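Local coordinates for adenylate cyclase-like protein (Chlamydia trachomatis, PDB 4QO6) that forms, as the periplasmic part of the structural protein CdsD, a section of the inner membrane ring of the chlamydial type III secretion system, at residues S83-P86 against E87-G90; L107-E110 against E111-A114; V134-E137 against S138-M141; V182-E185 against L186-I189. All coordinates share one frame; numbering follows the deposited sequence.

Interaction 1 (S83-P86 against E87-G90)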
loop_
_atom_site.group_PDB
_atom_site.type_symbol
_atom_site.label_atom_id
_atom_site.label_comp_id
_atom_site.label_asym_id
_atom_site.label_seq_id
_atom_site.Cartn_x
_atom_site.Cartn_y
_atom_site.Cartn_z
ATOM N N SER A 83 -12.752 5.617 -6.435
ATOM C CA SER A 83 -13.189 6.856 -5.761
ATOM C C SER A 83 -14.695 6.963 -5.753
ATOM O O SER A 83 -15.237 7.507 -4.868
ATOM C CB SER A 83 -12.631 8.114 -6.478
ATOM O OG SER A 83 -13.362 8.486 -7.712
ATOM N N LYS A 84 -15.340 6.475 -6.800
ATOM C CA LYS A 84 -16.785 6.477 -6.964
ATOM C C LYS A 84 -17.469 5.311 -6.285
ATOM O O LYS A 84 -18.680 5.203 -6.311
ATOM C CB LYS A 84 -17.081 6.383 -8.458
ATOM C CG LYS A 84 -16.828 7.700 -9.161
ATOM C CD LYS A 84 -16.864 7.626 -10.677
ATOM C CE LYS A 84 -16.789 9.045 -11.255
ATOM N NZ LYS A 84 -15.880 9.991 -10.509
ATOM N N ASN A 85 -16.692 4.413 -5.714
ATOM C CA ASN A 85 -17.224 3.235 -5.057
ATOM C C ASN A 85 -17.217 3.377 -3.525
ATOM O O ASN A 85 -16.178 3.364 -2.902
ATOM C CB ASN A 85 -16.384 2.041 -5.485
ATOM C CG ASN A 85 -17.076 0.748 -5.236
ATOM O OD1 ASN A 85 -17.164 0.280 -4.089
ATOM N ND2 ASN A 85 -17.576 0.145 -6.304
ATOM N N PRO A 86 -18.388 3.477 -2.898
ATOM C CA PRO A 86 -18.358 3.731 -1.435
ATOM C C PRO A 86 -17.631 2.627 -0.633
ATOM O O PRO A 86 -16.897 2.903 0.352
ATOM C CB PRO A 86 -19.843 3.784 -1.069
ATOM C CG PRO A 86 -20.515 2.870 -2.084
ATOM C CD PRO A 86 -19.708 2.986 -3.363
ATOM N N GLU A 87 -17.818 1.385 -1.066
ATOM C CA GLU A 87 -17.081 0.255 -0.494
ATOM C C GLU A 87 -15.527 0.467 -0.505
ATOM O O GLU A 87 -14.851 0.096 0.445
ATOM C CB GLU A 87 -17.527 -1.037 -1.215
ATOM C CG GLU A 87 -17.012 -2.364 -0.653
ATOM C CD GLU A 87 -17.824 -2.940 0.506
ATOM O OE1 GLU A 87 -18.636 -2.203 1.111
ATOM O OE2 GLU A 87 -17.627 -4.139 0.832
ATOM N N PHE A 88 -14.960 1.099 -1.547
ATOM C CA PHE A 88 -13.484 1.129 -1.714
ATOM C C PHE A 88 -12.797 2.476 -1.715
ATOM O O PHE A 88 -11.638 2.540 -2.026
ATOM C CB PHE A 88 -13.070 0.399 -2.993
ATOM C CG PHE A 88 -13.676 -0.946 -3.124
ATOM C CD1 PHE A 88 -13.538 -1.877 -2.112
ATOM C CD2 PHE A 88 -14.374 -1.286 -4.243
ATOM C CE1 PHE A 88 -14.106 -3.123 -2.215
ATOM C CE2 PHE A 88 -14.960 -2.529 -4.353
ATOM C CZ PHE A 88 -14.827 -3.445 -3.333
ATOM N N LYS A 89 -13.468 3.542 -1.330
ATOM C CA LYS A 89 -12.900 4.854 -1.597
ATOM C C LYS A 89 -11.562 5.155 -0.827
ATOM O O LYS A 89 -10.767 5.962 -1.332
ATOM C CB LYS A 89 -13.961 5.969 -1.489
ATOM C CG LYS A 89 -14.667 6.099 -0.140
ATOM C CD LYS A 89 -15.125 7.539 0.081
ATOM C CE LYS A 89 -16.285 7.655 1.058
ATOM N NZ LYS A 89 -17.583 7.452 0.358
ATOM N N GLY A 90 -11.284 4.497 0.314
ATOM C CA GLY A 90 -9.948 4.616 0.966
ATOM C C GLY A 90 -8.772 3.826 0.279
ATOM O O GLY A 90 -7.634 3.847 0.731
#
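Glu-87 meets Asn-85 first: its CB lies 3.2 Å from Asn-85 OD1, and the two side chains run alongside each other with the carboxylate steeply inclined to the amide. Glu-87 CG lies over one face of the next ring, that of Phe-88, near its rim, and the chain bends only after CG, at chi2. Phe-88 also lies beside Asn-85. The amide and ring planes are only 19° apart, and Phe-88 CD2 comes within 3.2 Å of Asn-85 OD1; CG of Asn-85, anti to the backbone N (chi1 -162°), carries the amide to this position. The backbone closes a turn here, in the loop joining helix 71-83 to strand 92-95 of the periplasmic PD2 domain: Phe-88 N donates to Asn-85 O at 2.9 Å, with the N-H bent (144°) and the donor well above the carbonyl plane. The buried Phe-88 ring continues onto helix 110-123, where it meets Tyr-119, Cys-115 and Leu-116. Lys-89 then points back toward the start of the turn. Its CB sits 3.7 Å from Asn-85 O and 3.9 Å from Ser-83 O, while CG passes 3.9 Å from Pro-86 O.

Interaction 2 (L107-E110 against E111-A114)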
loop_
_atom_site.group_PDB
_atom_site.type_symbol
_atom_site.label_atom_id
_atom_site.label_comp_id
_atom_site.label_asym_id
_atom_site.label_seq_id
_atom_site.Cartn_x
_atom_site.Cartn_y
_atom_site.Cartn_z
ATOM N N LEU A 107 -9.015 -1.933 4.537
ATOM C CA LEU A 107 -10.395 -2.444 4.462
ATOM C C LEU A 107 -10.698 -2.981 5.860
ATOM O O LEU A 107 -9.784 -3.206 6.655
ATOM C CB LEU A 107 -10.579 -3.586 3.416
ATOM C CG LEU A 107 -10.393 -3.144 1.951
ATOM C CD1 LEU A 107 -10.295 -4.267 0.951
ATOM C CD2 LEU A 107 -11.519 -2.206 1.565
ATOM N N LYS A 108 -11.979 -3.173 6.145
ATOM C CA LYS A 108 -12.446 -3.468 7.486
ATOM C C LYS A 108 -12.269 -4.933 7.734
ATOM O O LYS A 108 -11.703 -5.282 8.738
ATOM C CB LYS A 108 -13.911 -3.066 7.658
ATOM C CG LYS A 108 -14.448 -3.200 9.070
ATOM C CD LYS A 108 -14.339 -1.897 9.854
ATOM C CE LYS A 108 -14.605 -2.118 11.345
ATOM N NZ LYS A 108 -14.111 -0.985 12.186
ATOM N N THR A 109 -12.710 -5.778 6.795
ATOM C CA THR A 109 -12.730 -7.236 6.969
ATOM C C THR A 109 -12.227 -8.020 5.763
ATOM O O THR A 109 -12.108 -7.458 4.679
ATOM C CB THR A 109 -14.186 -7.716 7.201
ATOM O OG1 THR A 109 -15.027 -7.238 6.134
ATOM C CG2 THR A 109 -14.704 -7.216 8.545
ATOM N N GLU A 110 -11.995 -9.325 5.939
ATOM C CA GLU A 110 -11.638 -10.238 4.821
ATOM C C GLU A 110 -12.703 -10.327 3.720
ATOM O O GLU A 110 -12.396 -10.703 2.578
ATOM C CB GLU A 110 -11.365 -11.682 5.300
ATOM C CG GLU A 110 -10.060 -11.900 6.040
ATOM C CD GLU A 110 -10.243 -12.314 7.505
ATOM O OE1 GLU A 110 -11.264 -12.967 7.859
ATOM O OE2 GLU A 110 -9.343 -12.002 8.320
ATOM N N GLU A 111 -13.955 -10.037 4.084
ATOM C CA GLU A 111 -15.069 -10.082 3.139
ATOM C C GLU A 111 -14.979 -8.896 2.161
ATOM O O GLU A 111 -15.158 -9.059 0.957
ATOM C CB GLU A 111 -16.405 -10.089 3.879
ATOM C CG GLU A 111 -16.678 -11.377 4.674
ATOM C CD GLU A 111 -16.258 -11.315 6.156
ATOM O OE1 GLU A 111 -16.872 -10.545 6.928
ATOM O OE2 GLU A 111 -15.325 -12.049 6.565
ATOM N N GLN A 112 -14.695 -7.713 2.691
ATOM C CA GLN A 112 -14.375 -6.557 1.862
ATOM C C GLN A 112 -13.119 -6.764 0.999
ATOM O O GLN A 112 -13.066 -6.291 -0.143
ATOM C CB GLN A 112 -14.167 -5.338 2.710
ATOM C CG GLN A 112 -15.391 -4.848 3.427
ATOM C CD GLN A 112 -15.218 -3.390 3.771
ATOM O OE1 GLN A 112 -14.594 -3.056 4.771
ATOM N NE2 GLN A 112 -15.731 -2.504 2.909
ATOM N N ALA A 113 -12.138 -7.466 1.536
ATOM C CA ALA A 113 -10.978 -7.873 0.732
ATOM C C ALA A 113 -11.357 -8.745 -0.454
ATOM O O ALA A 113 -10.818 -8.571 -1.544
ATOM C CB ALA A 113 -9.921 -8.573 1.581
ATOM N N ALA A 114 -12.266 -9.693 -0.241
ATOM C CA ALA A 114 -12.781 -10.519 -1.337
ATOM C C ALA A 114 -13.636 -9.737 -2.353
ATOM O O ALA A 114 -13.581 -10.018 -3.555
ATOM C CB ALA A 114 -13.573 -11.705 -0.793
#
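Thr-109 and Gln-112 set their side chains at about a right angle, with Thr-109 OG1 3.6 Å from Gln-112 CG. The hydroxyl, placed between the backbone N and the carbonyl carbon (chi1 54°), faces Gln-112 N and accepts from it in a long, weak but nearly straight bond of 3.5 Å. Gln-112 in turn reaches back past the threonine: extended beyond CG, it delivers OE1 to Lys-108 N, 3.0 Å away, with the donor tilted 30° from the amide carbonyl plane. Thr-109 is thus the N-cap of helix 110-123, which follows strand 100-107 in the PD2 domain, and the glutamine side chain ties the residue before the cap to the first turn. Regular helical bonding begins at once, with Ala-113 N donating to Thr-109 O in the carbonyl plane and Ala-114 N to Glu-110 O. On the inner side Leu-107 points toward the helix, its CD1 3.7 Å from Ala-113 CA. Glu-110 and Glu-111 bring like charges near each other, Glu-110 OE1 lying 4.4 Å from Glu-111 OE2; Glu-110 OE2 is held by a hydrogen bond from Gln-139 NE2, which may help to settle the carboxylate.

Interaction 3 (V134-E137 against S138-M141)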
loop_
_atom_site.group_PDB
_atom_site.type_symbol
_atom_site.label_atom_id
_atom_site.label_comp_id
_atom_site.label_asym_id
_atom_site.label_seq_id
_atom_site.Cartn_x
_atom_site.Cartn_y
_atom_site.Cartn_z
ATOM N N VAL A 134 -2.901 -3.958 0.582
ATOM C CA VAL A 134 -3.993 -3.500 1.382
ATOM C C VAL A 134 -3.920 -4.125 2.781
ATOM O O VAL A 134 -3.630 -5.317 2.917
ATOM C CB VAL A 134 -5.335 -3.831 0.681
ATOM C CG1 VAL A 134 -6.505 -3.537 1.604
ATOM C CG2 VAL A 134 -5.446 -3.003 -0.591
ATOM N N ILE A 135 -4.199 -3.325 3.807
ATOM C CA ILE A 135 -4.198 -3.790 5.194
ATOM C C ILE A 135 -5.653 -4.197 5.624
ATOM O O ILE A 135 -6.582 -3.407 5.457
ATOM C CB ILE A 135 -3.677 -2.675 6.126
ATOM C CG1 ILE A 135 -2.328 -2.067 5.665
ATOM C CG2 ILE A 135 -3.553 -3.171 7.573
ATOM C CD1 ILE A 135 -1.127 -2.901 5.960
ATOM N N ILE A 136 -5.861 -5.393 6.198
ATOM C CA ILE A 136 -7.224 -5.769 6.705
ATOM C C ILE A 136 -7.346 -5.448 8.212
ATOM O O ILE A 136 -6.611 -5.986 9.025
ATOM C CB ILE A 136 -7.565 -7.263 6.476
ATOM C CG1 ILE A 136 -7.317 -7.689 5.015
ATOM C CG2 ILE A 136 -9.010 -7.563 6.871
ATOM C CD1 ILE A 136 -7.972 -6.789 3.988
ATOM N N GLU A 137 -8.256 -4.567 8.576
ATOM C CA GLU A 137 -8.384 -4.137 9.979
ATOM C C GLU A 137 -8.667 -5.272 10.974
ATOM O O GLU A 137 -7.996 -5.377 11.982
ATOM C CB GLU A 137 -9.402 -2.998 10.124
ATOM C CG GLU A 137 -8.840 -1.649 9.671
ATOM C CD GLU A 137 -9.902 -0.582 9.401
ATOM O OE1 GLU A 137 -11.118 -0.838 9.613
ATOM O OE2 GLU A 137 -9.501 0.539 8.995
ATOM N N SER A 138 -9.603 -6.157 10.657
ATOM C CA SER A 138 -9.853 -7.328 11.488
ATOM C C SER A 138 -8.568 -8.137 11.743
ATOM O O SER A 138 -8.391 -8.665 12.823
ATOM C CB SER A 138 -10.950 -8.224 10.891
ATOM O OG SER A 138 -10.485 -8.952 9.767
ATOM N N GLN A 139 -7.655 -8.213 10.780
ATOM C CA GLN A 139 -6.395 -8.946 11.000
ATOM C C GLN A 139 -5.419 -8.232 11.934
ATOM O O GLN A 139 -4.733 -8.866 12.747
ATOM C CB GLN A 139 -5.707 -9.288 9.670
ATOM C CG GLN A 139 -6.425 -10.407 8.938
ATOM C CD GLN A 139 -6.012 -10.569 7.468
ATOM O OE1 GLN A 139 -4.960 -10.072 7.028
ATOM N NE2 GLN A 139 -6.857 -11.270 6.696
ATOM N N VAL A 140 -5.346 -6.919 11.826
ATOM C CA VAL A 140 -4.393 -6.149 12.620
ATOM C C VAL A 140 -4.824 -6.164 14.072
ATOM O O VAL A 140 -3.992 -6.118 14.962
ATOM C CB VAL A 140 -4.330 -4.696 12.177
ATOM C CG1 VAL A 140 -3.348 -3.911 13.046
ATOM C CG2 VAL A 140 -3.890 -4.634 10.718
ATOM N N MET A 141 -6.129 -6.268 14.280
ATOM C CA MET A 141 -6.691 -6.225 15.595
ATOM C C MET A 141 -6.410 -7.544 16.348
ATOM O O MET A 141 -6.042 -7.484 17.498
ATOM C CB MET A 141 -8.204 -5.916 15.524
ATOM C CG MET A 141 -8.639 -4.866 16.536
ATOM S SD MET A 141 -10.420 -4.793 16.727
ATOM C CE MET A 141 -10.927 -3.662 15.415
HETATM O O HOH W 1 -4.050 -7.200 6.705
#
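Ile-135 and Val-140 form the tight side of this contact, their methyls Ile-135 CG2 and Val-140 CG2 only 3.5 Å apart, closer than usual van der Waals packing. Val-140 holds CG2 anti to its carbonyl carbon, which turns that methyl back toward the strand and also leaves it 3.5 Å from Ile-136 O. That oxygen accepts a bond from Val-140 N (3.2 Å) nearly in line with its C=O, and a weak one from Gln-139 N. Met-141 N repeats the helical pattern with Glu-137 O. The other side is looser and more exposed. Gln-139 lies across Ile-136, its CD 3.8 Å from Ile-136 CB, and a water joins the two: it accepts from Ile-136 N at 2.6 Å and donates to Gln-139 OE1 at 3.0 Å. The last strand residue, Ile-136, occupies the N-cap position of the helix, so strand passes directly into helix in the BON domain. Glu-137 OE2 accepts a hydrogen bond from Asn-162 N, and the Gln-139 amide nitrogen is bonded to helix 110-123. Strand 130-136 runs parallel to strand 100-107, Ile-136 rests on Ala-113 of helix 110-123, and Val-140 and Met-141 of helix 137-150 pack on Phe-160 of strand 157-161.

Interaction 4 (V182-E185 against L186-I189)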
loop_
_atom_site.group_PDB
_atom_site.type_symbol
_atom_site.label_atom_id
_atom_site.label_comp_id
_atom_site.label_asym_id
_atom_site.label_seq_id
_atom_site.Cartn_x
_atom_site.Cartn_y
_atom_site.Cartn_z
ATOM N N VAL A 182 5.149 -2.324 26.233
ATOM C CA VAL A 182 4.208 -3.002 25.378
ATOM C C VAL A 182 3.596 -2.051 24.335
ATOM O O VAL A 182 3.369 -2.454 23.182
ATOM C CB VAL A 182 3.097 -3.657 26.195
ATOM C CG1 VAL A 182 1.933 -4.094 25.316
ATOM C CG2 VAL A 182 3.662 -4.840 26.959
ATOM N N VAL A 183 3.322 -0.810 24.721
ATOM C CA VAL A 183 2.781 0.146 23.762
ATOM C C VAL A 183 3.799 0.516 22.677
ATOM O O VAL A 183 3.434 0.594 21.523
ATOM C CB VAL A 183 2.173 1.374 24.457
ATOM C CG1 VAL A 183 1.873 2.495 23.469
ATOM C CG2 VAL A 183 0.886 0.954 25.173
ATOM N N GLN A 184 5.062 0.735 23.027
ATOM C CA GLN A 184 6.097 0.989 22.011
ATOM C C GLN A 184 6.081 -0.080 20.924
ATOM O O GLN A 184 6.101 0.219 19.735
ATOM C CB GLN A 184 7.492 1.030 22.642
ATOM C CG GLN A 184 7.812 2.348 23.309
ATOM C CD GLN A 184 7.595 3.512 22.362
ATOM O OE1 GLN A 184 8.024 3.472 21.202
ATOM N NE2 GLN A 184 6.907 4.547 22.838
ATOM N N GLU A 185 6.020 -1.328 21.358
ATOM C CA GLU A 185 6.084 -2.475 20.469
ATOM C C GLU A 185 4.843 -2.601 19.568
ATOM O O GLU A 185 4.967 -3.013 18.410
ATOM C CB GLU A 185 6.312 -3.758 21.295
ATOM C CG GLU A 185 7.644 -3.761 22.055
ATOM C CD GLU A 185 7.785 -4.889 23.082
ATOM O OE1 GLU A 185 6.863 -5.731 23.234
ATOM O OE2 GLU A 185 8.848 -4.925 23.748
ATOM N N LEU A 186 3.663 -2.243 20.081
ATOM C CA LEU A 186 2.448 -2.192 19.259
ATOM C C LEU A 186 2.567 -1.150 18.125
ATOM O O LEU A 186 2.008 -1.347 17.038
ATOM C CB LEU A 186 1.204 -1.869 20.104
ATOM C CG LEU A 186 0.807 -2.826 21.240
ATOM C CD1 LEU A 186 -0.457 -2.381 21.956
ATOM C CD2 LEU A 186 0.628 -4.240 20.733
ATOM N N GLN A 187 3.276 -0.050 18.374
ATOM C CA GLN A 187 3.550 0.936 17.327
ATOM C C GLN A 187 4.358 0.378 16.149
ATOM O O GLN A 187 4.259 0.883 15.045
ATOM C CB GLN A 187 4.310 2.135 17.890
ATOM C CG GLN A 187 3.556 2.959 18.911
ATOM C CD GLN A 187 4.153 4.346 19.087
ATOM O OE1 GLN A 187 5.305 4.595 18.720
ATOM N NE2 GLN A 187 3.367 5.261 19.649
ATOM N N ASP A 188 5.170 -0.643 16.397
ATOM C CA ASP A 188 6.050 -1.202 15.391
ATOM C C ASP A 188 5.446 -2.465 14.766
ATOM O O ASP A 188 6.117 -3.469 14.651
ATOM C CB ASP A 188 7.440 -1.452 16.022
ATOM C CG ASP A 188 8.137 -0.139 16.417
ATOM O OD1 ASP A 188 8.387 0.672 15.508
ATOM O OD2 ASP A 188 8.423 0.113 17.614
ATOM N N ILE A 189 4.192 -2.378 14.326
ATOM C CA ILE A 189 3.453 -3.494 13.705
ATOM C C ILE A 189 2.765 -3.087 12.393
ATOM O O ILE A 189 2.175 -2.022 12.308
ATOM C CB ILE A 189 2.328 -3.975 14.644
ATOM C CG1 ILE A 189 2.899 -4.858 15.748
ATOM C CG2 ILE A 189 1.216 -4.709 13.889
ATOM C CD1 ILE A 189 1.841 -5.368 16.711
#
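Leu-186 packs against the preceding turn of helix 176-187, the connecting helix of a beta-alpha-beta unit with strands 164-172 and 194-202 in the BON domain. From CB outward, its side chain follows the backbone carbonyls one turn back. CB lies 3.6 Å from Val-183 O. CG, anti to the carbonyl carbon (chi1 -61°), comes down on Val-182 O at 3.2 Å, the same oxygen that accepts the backbone bond from Leu-186 N; within Val-182 its nearest side-chain neighbour is CG1. The two terminal methyls, CD1 and CD2, diverge away from Val-182 O, at 4.0 and 4.1 Å, and the buried leucine meets His-147 and Leu-148 of helix 137-150, while Val-182 also touches Leu-148.

Another flank of the helix is polar and exposed. Gln-184 and Gln-187 lie side by side, pointing the same way, with their amide planes 62° apart and their OE1 atoms 3.8 Å from each other. Gln-187 N donates to Val-183 O, and only weakly to Gln-184 O. Toward the C-terminal end of the helix the pattern shortens: Asp-188 N turns to Glu-185 O, three residues back, from high above the carbonyl plane (68° out of it). Ile-189 follows in an extended backbone conformation, and its CG1 reaches to 3.8 Å from Glu-185 O.

All four are local contacts where helices begin, end or give way to loops. Interactions 1 and 2 are surface contacts of the PD2 domain and touch directly: Glu-87 OE2 probably bonds to Gln-112 NE2, and Phe-88 packs on Leu-107. Interactions 2 and 3 both mark a strand passing into a helix, one capped by a hydroxyl, the other lacking such a bond but bridged by water. They join the PD2 and BON domains through probable backbone bonds from Glu-137 N to Leu-107 O and Ser-138 N to Lys-108 O. Interactions 3 and 4 are partly buried, share the BON domain and stand about 5 Å apart at their nearest atoms; interaction 4 is a helix end, rather than a start.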